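PDB 4V2X: endo-beta-1,4-glucanase (cellulase B) from Bacillus halodurans, which hydrolyses internal beta-1,4 bonds of glucans, pairing a family 5 glycoside hydrolase module with an Ig-like module and a family 46 carbohydrate-binding module. Local coordinates for residues A[271-276]-A[295-300]; A[320-325]-A[335-340]; A[313-318]-A[351-356]. One frame throughout, in Å; residues are numbered along the deposited sequence.

Contact 1: A[271-276]-A[295-300]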
loop_
_atom_site.group_PDB
_atom_site.type_symbol
_atom_site.label_atom_id
_atom_site.label_comp_id
_atom_site.label_asym_id
_atom_site.label_seq_id
_atom_site.Cartn_x
_atom_site.Cartn_y
_atom_site.Cartn_z
ATOM N N VAL A 271 5.127 -1.409 -18.753
ATOM C CA VAL A 271 6.272 -2.190 -18.318
ATOM C C VAL A 271 7.286 -2.153 -19.456
ATOM O O VAL A 271 6.945 -1.761 -20.577
ATOM C CB VAL A 271 5.895 -3.652 -17.977
ATOM C CG1 VAL A 271 4.924 -3.691 -16.801
ATOM C CG2 VAL A 271 5.319 -4.385 -19.182
ATOM N N HIS A 272 8.524 -2.535 -19.162
ATOM C CA HIS A 272 9.579 -2.656 -20.165
ATOM C C HIS A 272 10.096 -4.088 -20.160
ATOM O O HIS A 272 9.891 -4.826 -19.187
ATOM C CB HIS A 272 10.733 -1.723 -19.858
ATOM C CG HIS A 272 10.379 -0.273 -19.932
ATOM N ND1 HIS A 272 11.259 0.718 -19.569
ATOM C CD2 HIS A 272 9.252 0.354 -20.344
ATOM C CE1 HIS A 272 10.687 1.897 -19.745
ATOM N NE2 HIS A 272 9.468 1.704 -20.213
ATOM N N TYR A 273 10.779 -4.489 -21.230
ATOM C CA TYR A 273 11.277 -5.860 -21.308
ATOM C C TYR A 273 12.485 -5.979 -22.221
ATOM O O TYR A 273 12.440 -5.571 -23.381
ATOM C CB TYR A 273 10.176 -6.826 -21.777
ATOM C CG TYR A 273 10.574 -8.270 -21.577
ATOM C CD1 TYR A 273 10.618 -8.824 -20.302
ATOM C CD2 TYR A 273 10.952 -9.066 -22.651
ATOM C CE1 TYR A 273 11.009 -10.141 -20.101
ATOM C CE2 TYR A 273 11.339 -10.377 -22.463
ATOM C CZ TYR A 273 11.369 -10.913 -21.192
ATOM O OH TYR A 273 11.772 -12.213 -21.005
ATOM N N TYR A 274 13.565 -6.535 -21.675
ATOM C CA TYR A 274 14.832 -6.633 -22.393
ATOM C C TYR A 274 15.389 -8.067 -22.474
ATOM O O TYR A 274 16.547 -8.272 -22.829
ATOM C CB TYR A 274 15.839 -5.658 -21.788
ATOM C CG TYR A 274 15.563 -4.238 -22.222
ATOM C CD1 TYR A 274 16.066 -3.754 -23.421
ATOM C CD2 TYR A 274 14.792 -3.382 -21.442
ATOM C CE1 TYR A 274 15.812 -2.457 -23.836
ATOM C CE2 TYR A 274 14.534 -2.083 -21.850
ATOM C CZ TYR A 274 15.054 -1.627 -23.044
ATOM O OH TYR A 274 14.829 -0.337 -23.473
ATOM N N GLY A 275 14.534 -9.045 -22.204
ATOM C CA GLY A 275 14.871 -10.458 -22.386
ATOM C C GLY A 275 15.399 -11.112 -21.127
ATOM O O GLY A 275 15.880 -10.439 -20.207
ATOM N N PHE A 276 15.307 -12.440 -21.089
ATOM C CA PHE A 276 15.916 -13.245 -20.032
ATOM C C PHE A 276 17.372 -12.827 -19.903
ATOM O O PHE A 276 18.126 -12.829 -20.881
ATOM C CB PHE A 276 15.772 -14.724 -20.381
ATOM C CG PHE A 276 16.522 -15.664 -19.470
ATOM C CD1 PHE A 276 16.205 -15.764 -18.120
ATOM C CD2 PHE A 276 17.521 -16.490 -19.980
ATOM C CE1 PHE A 276 16.884 -16.648 -17.299
ATOM C CE2 PHE A 276 18.195 -17.375 -19.160
ATOM C CZ PHE A 276 17.878 -17.452 -17.816
ATOM N N GLN A 295 10.214 -19.246 -21.817
ATOM C CA GLN A 295 9.334 -19.335 -20.656
ATOM C C GLN A 295 9.234 -18.028 -19.895
ATOM O O GLN A 295 8.171 -17.717 -19.346
ATOM C CB GLN A 295 9.767 -20.467 -19.714
ATOM C CG GLN A 295 9.408 -21.843 -20.247
ATOM C CD GLN A 295 7.929 -21.968 -20.589
ATOM O OE1 GLN A 295 7.064 -21.550 -19.814
ATOM N NE2 GLN A 295 7.632 -22.529 -21.759
ATOM N N GLU A 296 10.316 -17.254 -19.847
ATOM C CA GLU A 296 10.232 -15.964 -19.169
ATOM C C GLU A 296 9.209 -15.056 -19.853
ATOM O O GLU A 296 8.433 -14.375 -19.181
ATOM C CB GLU A 296 11.578 -15.249 -19.076
ATOM C CG GLU A 296 11.480 -14.029 -18.171
ATOM C CD GLU A 296 12.782 -13.288 -17.996
ATOM O OE1 GLU A 296 13.037 -12.358 -18.790
ATOM O OE2 GLU A 296 13.528 -13.606 -17.044
ATOM N N ILE A 297 9.233 -15.035 -21.182
ATOM C CA ILE A 297 8.288 -14.239 -21.963
ATOM C C ILE A 297 6.849 -14.680 -21.706
ATOM O O ILE A 297 5.977 -13.854 -21.425
ATOM C CB ILE A 297 8.618 -14.317 -23.475
ATOM C CG1 ILE A 297 9.861 -13.474 -23.766
ATOM C CG2 ILE A 297 7.453 -13.834 -24.332
ATOM C CD1 ILE A 297 10.517 -13.794 -25.098
ATOM N N ILE A 298 6.607 -15.984 -21.781
ATOM C CA ILE A 298 5.261 -16.505 -21.571
ATOM C C ILE A 298 4.780 -16.173 -20.160
ATOM O O ILE A 298 3.683 -15.653 -19.992
ATOM C CB ILE A 298 5.176 -18.027 -21.853
ATOM C CG1 ILE A 298 5.378 -18.293 -23.351
ATOM C CG2 ILE A 298 3.832 -18.584 -21.404
ATOM C CD1 ILE A 298 5.676 -19.740 -23.687
ATOM N N GLU A 299 5.609 -16.445 -19.156
ATOM C CA GLU A 299 5.206 -16.248 -17.762
ATOM C C GLU A 299 4.984 -14.780 -17.457
ATOM O O GLU A 299 3.971 -14.411 -16.857
ATOM C CB GLU A 299 6.246 -16.832 -16.805
ATOM C CG GLU A 299 6.303 -18.349 -16.837
ATOM C CD GLU A 299 7.456 -18.930 -16.035
ATOM O OE1 GLU A 299 8.289 -18.163 -15.497
ATOM O OE2 GLU A 299 7.529 -20.174 -15.948
ATOM N N ALA A 300 5.928 -13.945 -17.871
ATOM C CA ALA A 300 5.842 -12.513 -17.607
ATOM C C ALA A 300 4.611 -11.896 -18.257
ATOM O O ALA A 300 3.845 -11.180 -17.616
ATOM C CB ALA A 300 7.103 -11.806 -18.078
HETATM O O HOH W 1 13.957 -9.845 -17.952
#
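Phe276 and Glu296 bring the two backbones closest, their CA atoms 6.4 Å apart, where the chain leaving strand 267-273 reaches the N-cap position of helix 277-281 and passes beside helix 291-309. The contact turns on one carboxylate oxygen. Tyr273 OH donates to Glu296 OE1 at 2.6 Å; the acceptor receives it on its anti lone pair, away from OE2, and the ring and carboxylate planes stand 79° apart. Glu296 reaches that far because CG lies anti to its backbone N (chi1 -171°) and the chain stays extended to the carboxylate. A water gives OE1 a second bond (2.8 Å from its oxygen to Glu296 OE1) and also donates to Gly275 O, tying the loop backbone to the helix. Glu296 OE2 meets the Phe276 ring at its edge, in plane, 3.6 Å from CD1. Apolar contact comes from Ile297, whose CG1 lies 3.7 Å from Tyr273 CE2, crossing the tyrosine at about a right angle. Phe301 of the same helix adds an edge-to-face ring contact to Tyr273. The whole joins the C-terminal end of a barrel strand, and the loop after it, to helix 291-309, the helix that precedes strand 315-320 in a TIM-barrel (beta/alpha)8 fold.

Contact 2: A[320-325]-A[335-340]; sequences FGLLGF and GEKLKF
With chi1 of -73° Leu322 sets CG anti to its carbonyl carbon, while Phe340 on helix 334-350 has CG anti to the backbone N (chi1 173°); these two torsions send the leucine branch and the phenylalanine ring past each other in opposite directions. Leu322 CD2 settles over the ring, 3.4 Å from the centroid of Phe340 and only 9° off the ring normal, a CH-pi contact placed squarely on the face. The centring is confirmed by the narrow spread of distances from Leu322 CD2 to the six ring carbons of Phe340, 3.5 to 3.9 Å. Leu322 CG follows it in, 3.8 Å from Phe340 CE2, and the carbonyl of the preceding residue also approaches this ring, with Gly321 O 3.7 Å from Phe340 CE2. One turn earlier on the helix, Lys337 contributes its aliphatic chain. Its CG lies at the edge of the Phe325 ring, in plane and 3.9 Å from CZ, and CD comes equally near. Leu322 CB covers a face of that same ring, 3.9 Å above its centre, so Leu322 touches both phenylalanines. Lys337 NZ hydrogen-bonds to Gln334 OE1 and Thr329 O, while its methylenes lie along Phe325. Ile332 touches Leu322, Phe325 and Lys337 alike, completing a buried apolar cluster. No hydrogen bond crosses between the segments: this is hydrophobic packing of a beta-to-alpha loop, at the C-terminal end of strand 315-320, against the first turns of the next helix of the (beta/alpha)8 barrel.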
loop_
_atom_site.group_PDB
_atom_site.type_symbol
_atom_site.label_atom_id
_atom_site.label_comp_id
_atom_site.label_asym_id
_atom_site.label_seq_id
_atom_site.Cartn_x
_atom_site.Cartn_y
_atom_site.Cartn_z
ATOM N N PHE A 320 11.217 -2.202 -25.526
ATOM C CA PHE A 320 11.718 -3.571 -25.579
ATOM C C PHE A 320 12.924 -3.666 -26.485
ATOM O O PHE A 320 13.161 -2.796 -27.324
ATOM C CB PHE A 320 10.635 -4.577 -25.993
ATOM C CG PHE A 320 10.289 -4.552 -27.456
ATOM C CD1 PHE A 320 9.413 -3.600 -27.964
ATOM C CD2 PHE A 320 10.813 -5.506 -28.327
ATOM C CE1 PHE A 320 9.080 -3.582 -29.308
ATOM C CE2 PHE A 320 10.484 -5.489 -29.673
ATOM C CZ PHE A 320 9.617 -4.528 -30.168
ATOM N N GLY A 321 13.683 -4.731 -26.275
ATOM C CA GLY A 321 14.882 -5.019 -27.047
ATOM C C GLY A 321 15.630 -6.129 -26.329
ATOM O O GLY A 321 15.035 -6.910 -25.590
ATOM N N LEU A 322 16.936 -6.196 -26.549
ATOM C CA LEU A 322 17.795 -7.070 -25.778
ATOM C C LEU A 322 18.796 -6.185 -25.043
ATOM O O LEU A 322 19.386 -5.277 -25.628
ATOM C CB LEU A 322 18.478 -8.087 -26.690
ATOM C CG LEU A 322 17.537 -9.187 -27.190
ATOM C CD1 LEU A 322 18.200 -9.988 -28.294
ATOM C CD2 LEU A 322 17.096 -10.118 -26.055
ATOM N N LEU A 323 18.947 -6.427 -23.746
ATOM C CA LEU A 323 19.788 -5.585 -22.887
ATOM C C LEU A 323 21.210 -5.441 -23.414
ATOM O O LEU A 323 21.795 -4.352 -23.363
ATOM C CB LEU A 323 19.825 -6.144 -21.465
ATOM C CG LEU A 323 20.490 -5.243 -20.418
ATOM C CD1 LEU A 323 19.722 -3.933 -20.275
ATOM C CD2 LEU A 323 20.588 -5.950 -19.079
ATOM N N GLY A 324 21.758 -6.536 -23.931
ATOM C CA GLY A 324 23.115 -6.551 -24.475
ATOM C C GLY A 324 23.374 -5.608 -25.636
ATOM O O GLY A 324 24.525 -5.284 -25.928
ATOM N N PHE A 325 22.313 -5.172 -26.309
ATOM C CA PHE A 325 22.426 -4.151 -27.357
ATOM C C PHE A 325 23.039 -2.847 -26.833
ATOM O O PHE A 325 23.560 -2.046 -27.621
ATOM C CB PHE A 325 21.051 -3.860 -27.974
ATOM C CG PHE A 325 20.501 -4.957 -28.865
ATOM C CD1 PHE A 325 21.180 -6.150 -29.096
ATOM C CD2 PHE A 325 19.258 -4.783 -29.463
ATOM C CE1 PHE A 325 20.635 -7.123 -29.924
ATOM C CE2 PHE A 325 18.712 -5.753 -30.290
ATOM C CZ PHE A 325 19.404 -6.927 -30.515
ATOM N N GLY A 335 20.744 -15.292 -35.883
ATOM C CA GLY A 335 19.572 -16.156 -35.967
ATOM C C GLY A 335 18.802 -16.212 -34.664
ATOM O O GLY A 335 17.569 -16.173 -34.641
ATOM N N GLU A 336 19.542 -16.278 -33.565
ATOM C CA GLU A 336 18.927 -16.355 -32.238
ATOM C C GLU A 336 18.243 -15.028 -31.892
ATOM O O GLU A 336 17.182 -15.006 -31.274
ATOM C CB GLU A 336 19.980 -16.755 -31.201
ATOM C CG GLU A 336 20.694 -18.061 -31.549
ATOM C CD GLU A 336 19.741 -19.243 -31.714
ATOM O OE1 GLU A 336 18.898 -19.466 -30.818
ATOM O OE2 GLU A 336 19.838 -19.959 -32.737
ATOM N N LYS A 337 18.857 -13.929 -32.313
ATOM C CA LYS A 337 18.281 -12.598 -32.160
ATOM C C LYS A 337 16.943 -12.519 -32.882
ATOM O O LYS A 337 15.952 -12.034 -32.332
ATOM C CB LYS A 337 19.250 -11.558 -32.733
ATOM C CG LYS A 337 18.774 -10.123 -32.659
ATOM C CD LYS A 337 19.547 -9.222 -33.610
ATOM C CE LYS A 337 21.040 -9.232 -33.321
ATOM N NZ LYS A 337 21.761 -8.365 -34.292
ATOM N N LEU A 338 16.914 -13.011 -34.118
ATOM C CA LEU A 338 15.697 -12.969 -34.920
ATOM C C LEU A 338 14.598 -13.792 -34.278
ATOM O O LEU A 338 13.450 -13.358 -34.227
ATOM C CB LEU A 338 15.964 -13.472 -36.338
ATOM C CG LEU A 338 16.912 -12.625 -37.183
ATOM C CD1 LEU A 338 17.179 -13.329 -38.501
ATOM C CD2 LEU A 338 16.369 -11.229 -37.412
ATOM N N LYS A 339 14.945 -14.967 -33.759
ATOM C CA LYS A 339 13.940 -15.829 -33.136
ATOM C C LYS A 339 13.387 -15.213 -31.854
ATOM O O LYS A 339 12.200 -15.340 -31.588
ATOM C CB LYS A 339 14.486 -17.233 -32.883
ATOM C CG LYS A 339 14.679 -18.013 -34.175
ATOM C CD LYS A 339 15.233 -19.402 -33.953
ATOM C CE LYS A 339 16.711 -19.375 -33.619
ATOM N NZ LYS A 339 17.296 -20.739 -33.596
ATOM N N PHE A 340 14.235 -14.527 -31.082
ATOM C CA PHE A 340 13.770 -13.780 -29.907
ATOM C C PHE A 340 12.685 -12.778 -30.290
ATOM O O PHE A 340 11.604 -12.754 -29.672
ATOM C CB PHE A 340 14.927 -13.049 -29.202
ATOM C CG PHE A 340 14.474 -12.135 -28.083
ATOM C CD1 PHE A 340 14.246 -12.632 -26.807
ATOM C CD2 PHE A 340 14.252 -10.787 -28.315
ATOM C CE1 PHE A 340 13.799 -11.802 -25.794
ATOM C CE2 PHE A 340 13.811 -9.951 -27.304
ATOM C CZ PHE A 340 13.594 -10.461 -26.035
#

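Contact 3: A[313-318]-A[351-356]; sequences IPVVLG and RDITHM
Val316 pairs with Thr354, and Leu317 with His355, in the tightly packed part of this contact, where strands 315-318 and 354-356 run parallel with their axes 4.6 Å apart and 16° between their directions. Leu317 carries two of the three interstrand bonds: its N gives to Thr354 O at 2.7 Å, and its O takes Met356 N at 2.9 Å. Both donors lie nearly in line with the accepting carbonyl, at C=O...donor angles of 172°, although the bond is noticeably bent at the Met356 N-H. CA-H...O contacts from Val316 to Thr354 O and from His355 to Leu317 O add to the seam. Beside it, Val316 CG1 rests 3.7 Å from Met356 SD. On the face bearing Leu317 and His355, Leu317 CB packs 3.9 Å from Ile353 CG2, and Leu348 of helix 334-350 covers both residues. His355 turns its ring elsewhere: CG sits between the backbone N and the carbonyl carbon (chi1 50°), leaving CB as its touching atom and the ring to meet Phe320. Toward Asp352 the pairing is looser. The bond from Thr354 N to Val315 O stretches to 3.3 Å, though it stays in the carbonyl plane, and Val315 CG1 is 4.1 Å from Ile353 CG2. One step farther a water replaces direct pairing, donating to Asp352 O and accepting from Val315 N, next to the Schellman motif that ends helix 334-350 with Asp352 at its positive-phi position. Strands and helix form a beta-alpha-beta unit whose strands, 315-320 and 354-357, are the seventh and eighth of the TIM barrel.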
loop_
_atom_site.group_PDB
_atom_site.type_symbol
_atom_site.label_atom_id
_atom_site.label_comp_id
_atom_site.label_asym_id
_atom_site.label_seq_id
_atom_site.Cartn_x
_atom_site.Cartn_y
_atom_site.Cartn_z
ATOM N N ILE A 313 -7.621 -3.016 -18.430
ATOM C CA ILE A 313 -6.587 -1.991 -18.374
ATOM C C ILE A 313 -5.563 -2.314 -19.460
ATOM O O ILE A 313 -4.890 -3.333 -19.372
ATOM C CB ILE A 313 -5.884 -1.956 -17.007
ATOM C CG1 ILE A 313 -6.901 -1.703 -15.882
ATOM C CG2 ILE A 313 -4.797 -0.895 -17.014
ATOM C CD1 ILE A 313 -6.397 -2.075 -14.507
ATOM N N PRO A 314 -5.461 -1.465 -20.496
ATOM C CA PRO A 314 -4.508 -1.757 -21.567
ATOM C C PRO A 314 -3.063 -1.570 -21.115
ATOM O O PRO A 314 -2.792 -0.849 -20.147
ATOM C CB PRO A 314 -4.872 -0.751 -22.656
ATOM C CG PRO A 314 -5.493 0.390 -21.929
ATOM C CD PRO A 314 -6.141 -0.170 -20.697
ATOM N N VAL A 315 -2.161 -2.236 -21.825
ATOM C CA VAL A 315 -0.742 -2.232 -21.499
ATOM C C VAL A 315 0.074 -1.806 -22.705
ATOM O O VAL A 315 -0.116 -2.334 -23.812
ATOM C CB VAL A 315 -0.266 -3.631 -21.047
ATOM C CG1 VAL A 315 1.245 -3.652 -20.819
ATOM C CG2 VAL A 315 -1.006 -4.043 -19.785
ATOM N N VAL A 316 0.978 -0.847 -22.478
ATOM C CA VAL A 316 1.998 -0.505 -23.448
ATOM C C VAL A 316 3.334 -1.009 -22.913
ATOM O O VAL A 316 3.744 -0.665 -21.801
ATOM C CB VAL A 316 2.069 1.009 -23.722
ATOM C CG1 VAL A 316 3.296 1.346 -24.563
ATOM C CG2 VAL A 316 0.806 1.480 -24.434
ATOM N N LEU A 317 3.985 -1.859 -23.701
ATOM C CA LEU A 317 5.358 -2.246 -23.447
ATOM C C LEU A 317 6.194 -1.088 -23.982
ATOM O O LEU A 317 6.478 -1.020 -25.178
ATOM C CB LEU A 317 5.659 -3.565 -24.167
ATOM C CG LEU A 317 7.056 -4.145 -24.009
ATOM C CD1 LEU A 317 7.360 -4.469 -22.556
ATOM C CD2 LEU A 317 7.186 -5.396 -24.868
ATOM N N GLY A 318 6.534 -0.147 -23.098
ATOM C CA GLY A 318 7.067 1.159 -23.511
ATOM C C GLY A 318 8.467 1.121 -24.095
ATOM O O GLY A 318 8.874 2.049 -24.806
ATOM N N ARG A 351 -1.550 -11.373 -26.614
ATOM C CA ARG A 351 -2.033 -10.752 -25.381
ATOM C C ARG A 351 -2.427 -9.278 -25.546
ATOM O O ARG A 351 -2.630 -8.573 -24.557
ATOM C CB ARG A 351 -0.969 -10.945 -24.295
ATOM C CG ARG A 351 -0.800 -12.417 -23.918
ATOM C CD ARG A 351 0.506 -12.678 -23.183
ATOM N NE ARG A 351 0.711 -14.101 -22.893
ATOM C CZ ARG A 351 1.098 -15.010 -23.786
ATOM N NH1 ARG A 351 1.312 -14.654 -25.047
ATOM N NH2 ARG A 351 1.249 -16.286 -23.422
ATOM N N ASP A 352 -2.548 -8.814 -26.789
ATOM C CA ASP A 352 -3.059 -7.467 -27.073
ATOM C C ASP A 352 -2.183 -6.369 -26.472
ATOM O O ASP A 352 -2.680 -5.302 -26.108
ATOM C CB ASP A 352 -4.498 -7.329 -26.538
ATOM C CG ASP A 352 -5.289 -6.209 -27.213
ATOM O OD1 ASP A 352 -5.042 -5.904 -28.399
ATOM O OD2 ASP A 352 -6.183 -5.641 -26.549
ATOM N N ILE A 353 -0.881 -6.624 -26.375
ATOM C CA ILE A 353 0.033 -5.663 -25.768
ATOM C C ILE A 353 0.692 -4.831 -26.864
ATOM O O ILE A 353 1.330 -5.360 -27.774
ATOM C CB ILE A 353 1.080 -6.375 -24.886
ATOM C CG1 ILE A 353 0.389 -6.976 -23.650
ATOM C CG2 ILE A 353 2.172 -5.397 -24.451
ATOM C CD1 ILE A 353 1.218 -7.987 -22.886
ATOM N N THR A 354 0.527 -3.516 -26.779
ATOM C CA THR A 354 1.196 -2.612 -27.706
ATOM C C THR A 354 2.666 -2.474 -27.305
ATOM O O THR A 354 2.973 -2.310 -26.130
ATOM C CB THR A 354 0.479 -1.252 -27.749
ATOM O OG1 THR A 354 -0.737 -1.405 -28.499
ATOM C CG2 THR A 354 1.343 -0.178 -28.390
ATOM N N HIS A 355 3.566 -2.540 -28.284
ATOM C CA HIS A 355 5.009 -2.539 -28.003
ATOM C C HIS A 355 5.706 -1.371 -28.684
ATOM O O HIS A 355 5.307 -0.942 -29.761
ATOM C CB HIS A 355 5.659 -3.871 -28.405
ATOM C CG HIS A 355 5.325 -4.319 -29.795
ATOM N ND1 HIS A 355 5.936 -3.793 -30.914
ATOM C CD2 HIS A 355 4.426 -5.223 -30.246
ATOM C CE1 HIS A 355 5.423 -4.353 -31.995
ATOM N NE2 HIS A 355 4.512 -5.229 -31.617
ATOM N N MET A 356 6.744 -0.856 -28.037
ATOM C CA MET A 356 7.512 0.246 -28.583
ATOM C C MET A 356 8.995 -0.100 -28.523
ATOM O O MET A 356 9.559 -0.254 -27.442
ATOM C CB MET A 356 7.210 1.536 -27.815
ATOM C CG MET A 356 5.728 1.723 -27.514
ATOM S SD MET A 356 5.290 3.366 -26.931
ATOM C CE MET A 356 5.465 4.316 -28.447
HETATM O O HOH W 2 -3.427 -3.771 -23.919
#

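How the contacts relate
All three contacts belong to the barrel of the catalytic module and share elements: strand 315-320 runs from contact 3 into contact 2, and helix 334-350, half of contact 2, links in sequence the strands that contact 3 joins. In contacts 2 and 3 every touching residue is buried, whereas contact 1 is partly open. Chemistry differs too: a tyrosine-carboxylate hydrogen bond in contact 1, hydrophobic packing in contact 2, backbone pairing in contact 3, with a bridging water in contacts 1 and 3. Strand and loop backbone connect them through probable hydrogen bonds: Val271 O to Gly318 N (3.0 Å), Tyr273 O to Gly321 N, Tyr274 O to Leu323 N, and Phe320 N to Met356 O (3.2 Å).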